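PDB 5A7V: putative glycosidase ph117-related from Bacteroides thetaiotaomicron, which is a family GH130 enzyme that probably breaks beta-mannosidic linkages and binds mannose sugars in a central pocket. Local coordinates for residues L287-N292 with V347-M352. Residues are numbered along the deposited sequence; the frame is centred on the assembly and turned at random.
With MAN (alpha-D-mannopyranose), chain E.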
loop_
_atom_site.group_PDB
_atom_site.type_symbol
_atom_site.label_atom_id
_atom_site.label_comp_id
_atom_site.label_asym_id
_atom_site.label_seq_id
_atom_site.Cartn_x
_atom_site.Cartn_y
_atom_site.Cartn_z
ATOM N N LEU A 287 7.314 5.495 -2.247
ATOM C CA LEU A 287 6.696 5.908 -0.960
ATOM C C LEU A 287 6.436 4.609 -0.199
ATOM O O LEU A 287 5.936 3.620 -0.749
ATOM C CB LEU A 287 5.440 6.740 -1.217
ATOM C CG LEU A 287 5.624 8.007 -2.064
ATOM C CD1 LEU A 287 5.411 7.790 -3.562
ATOM C CD2 LEU A 287 4.673 9.107 -1.611
ATOM N N TYR A 288 6.838 4.577 1.092
ATOM C CA TYR A 288 6.864 3.315 1.832
ATOM C C TYR A 288 6.463 3.540 3.305
ATOM O O TYR A 288 6.308 4.689 3.731
ATOM C CB TYR A 288 8.216 2.592 1.718
ATOM C CG TYR A 288 9.390 3.275 2.393
ATOM C CD1 TYR A 288 10.102 4.267 1.792
ATOM C CD2 TYR A 288 9.760 2.874 3.683
ATOM C CE1 TYR A 288 11.161 4.898 2.446
ATOM C CE2 TYR A 288 10.805 3.500 4.344
ATOM C CZ TYR A 288 11.523 4.501 3.726
ATOM O OH TYR A 288 12.574 5.145 4.338
ATOM N N ASN A 289 6.309 2.422 3.988
ATOM C CA ASN A 289 5.882 2.382 5.388
ATOM C C ASN A 289 7.013 1.911 6.273
ATOM O O ASN A 289 7.544 0.834 6.083
ATOM C CB ASN A 289 4.680 1.424 5.464
ATOM C CG ASN A 289 3.501 1.961 4.681
ATOM O OD1 ASN A 289 2.914 2.951 5.049
ATOM N ND2 ASN A 289 3.162 1.299 3.546
ATOM N N GLY A 290 7.373 2.761 7.236
ATOM C CA GLY A 290 8.378 2.359 8.221
ATOM C C GLY A 290 7.740 1.899 9.509
ATOM O O GLY A 290 6.794 2.534 9.966
ATOM N N LYS A 291 8.277 0.866 10.127
ATOM C CA LYS A 291 7.849 0.477 11.486
ATOM C C LYS A 291 9.004 0.829 12.445
ATOM O O LYS A 291 10.165 0.470 12.227
ATOM C CB LYS A 291 7.521 -1.017 11.592
ATOM C CG LYS A 291 7.086 -1.416 12.982
ATOM C CD LYS A 291 6.699 -2.898 13.080
ATOM C CE LYS A 291 6.284 -3.243 14.510
ATOM N NZ LYS A 291 5.817 -4.639 14.605
ATOM N N ASN A 292 8.651 1.559 13.507
ATOM C CA ASN A 292 9.638 2.037 14.487
ATOM C C ASN A 292 9.967 0.958 15.530
ATOM O O ASN A 292 9.103 0.508 16.289
ATOM C CB ASN A 292 9.096 3.291 15.153
ATOM C CG ASN A 292 10.161 4.043 15.948
ATOM O OD1 ASN A 292 11.317 4.120 15.541
ATOM N ND2 ASN A 292 9.735 4.656 17.074
ATOM N N VAL A 347 -0.332 4.833 9.817
ATOM C CA VAL A 347 -0.876 5.435 8.596
ATOM C C VAL A 347 -0.258 4.629 7.454
ATOM O O VAL A 347 0.842 4.937 6.966
ATOM C CB VAL A 347 -0.649 6.953 8.477
ATOM C CG1 VAL A 347 -1.550 7.685 9.463
ATOM C CG2 VAL A 347 0.808 7.366 8.693
ATOM N N PHE A 348 -0.921 3.536 7.078
ATOM C CA PHE A 348 -0.319 2.545 6.175
ATOM C C PHE A 348 -0.651 2.933 4.725
ATOM O O PHE A 348 -1.758 2.701 4.250
ATOM C CB PHE A 348 -0.816 1.145 6.506
ATOM C CG PHE A 348 -0.015 0.058 5.869
ATOM C CD1 PHE A 348 1.205 -0.363 6.409
ATOM C CD2 PHE A 348 -0.442 -0.511 4.646
ATOM C CE1 PHE A 348 1.969 -1.318 5.790
ATOM C CE2 PHE A 348 0.320 -1.481 4.053
ATOM C CZ PHE A 348 1.506 -1.898 4.593
ATOM N N ILE A 349 0.299 3.612 4.078
ATOM C CA ILE A 349 0.051 4.199 2.781
ATOM C C ILE A 349 0.090 3.157 1.687
ATOM O O ILE A 349 0.969 2.304 1.651
ATOM C CB ILE A 349 0.980 5.395 2.531
ATOM C CG1 ILE A 349 2.464 5.019 2.504
ATOM C CG2 ILE A 349 0.702 6.526 3.513
ATOM C CD1 ILE A 349 3.344 6.008 1.765
ATOM N N GLU A 350 -0.900 3.258 0.782
ATOM C CA GLU A 350 -1.120 2.138 -0.116
ATOM C C GLU A 350 -1.770 2.509 -1.449
ATOM O O GLU A 350 -1.589 1.725 -2.414
ATOM C CB GLU A 350 -1.938 1.093 0.607
ATOM C CG GLU A 350 -2.015 -0.261 -0.057
ATOM C CD GLU A 350 -2.612 -1.318 0.846
ATOM O OE1 GLU A 350 -2.379 -1.310 2.075
ATOM O OE2 GLU A 350 -3.310 -2.265 0.368
ATOM N N GLY A 351 -2.506 3.606 -1.532
ATOM C CA GLY A 351 -3.113 4.027 -2.791
ATOM C C GLY A 351 -2.817 5.483 -3.091
ATOM O O GLY A 351 -2.750 6.302 -2.150
ATOM N N MET A 352 -2.653 5.824 -4.374
ATOM C CA MET A 352 -2.479 7.204 -4.760
ATOM C C MET A 352 -3.165 7.410 -6.101
ATOM O O MET A 352 -3.010 6.554 -7.002
ATOM C CB MET A 352 -1.013 7.596 -4.944
ATOM C CG MET A 352 -0.228 7.700 -3.710
ATOM S SD MET A 352 1.527 8.054 -4.028
ATOM C CE MET A 352 1.613 9.783 -4.493
HETATM C C1 MAN E . 2.050 -5.572 8.006
HETATM C C2 MAN E . 1.354 -4.859 6.827
HETATM C C3 MAN E . -0.169 -4.655 6.950
HETATM C C4 MAN E . -0.559 -4.195 8.367
HETATM C C5 MAN E . 0.651 -4.078 9.313
HETATM C C6 MAN E . 0.235 -3.779 10.771
HETATM O O1 MAN E . 3.535 -5.222 8.108
HETATM O O2 MAN E . 1.636 -5.664 5.674
HETATM O O3 MAN E . -0.902 -5.835 6.684
HETATM O O4 MAN E . -1.248 -2.972 8.206
HETATM O O5 MAN E . 1.355 -5.358 9.255
HETATM O O6 MAN E . -0.547 -4.869 11.277
HETATM O O HOH W 1 3.452 3.953 7.607
#
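Asn289 reaches across from its strand and takes hold of the backbone of Ile349 with both arms of its amide. The peptide N of Ile349 donates to Asn289 OD1 at 2.9 Å, on a lone pair in the carbonyl plane, and Asn289 ND2 returns an almost straight bond (174°) to Ile349 O at 3.1 Å. One side chain thus plays the part of a neighbouring strand, and the two bonds hold its amide in one rotation. A water, 2.8 Å from Asn289 OD1, gives a second hydrogen to that oxygen and bridges it to Val347 O.

Held this way, the amide is stacked on one face of the Phe348 ring, the two planes 11° apart, with Asn289 ND2 3.6 Å from the ring plane, over its centre. The alpha-D-mannopyranose covers the opposite face, its C3 and O4 both offset toward the rim; its C2 lies beyond the rim, 3.7 Å from Phe348 CZ. Asn289 is therefore a second-shell residue, backing an aromatic platform of the sugar pocket, while Glu272, Asp146, Asp367 and others hydrogen-bond the sugar itself.

Apolar contacts continue the interface away from the sugar. Ile349 has CG1 turned toward strand 283-291 (chi1 63°), lying against Asn289 OD1, and a nearly extended second torsion carries CD1 on to Leu287 CB at 3.7 Å. Farther along, the side chains of Leu287 and Met352 cross at about a right angle, Leu287 CD1 resting 3.9 Å from Met352 SD.

The strands run roughly antiparallel but belong to separate sheets of what is, for this family, a five-bladed beta-propeller. Strand 283-291 sits between 270-280 and 306-314, whereas strand 347-355 pairs with 358-365; Ile349 also touches Ala308, and Met352 packs on Pro275 and Ile278 of strand 270-280.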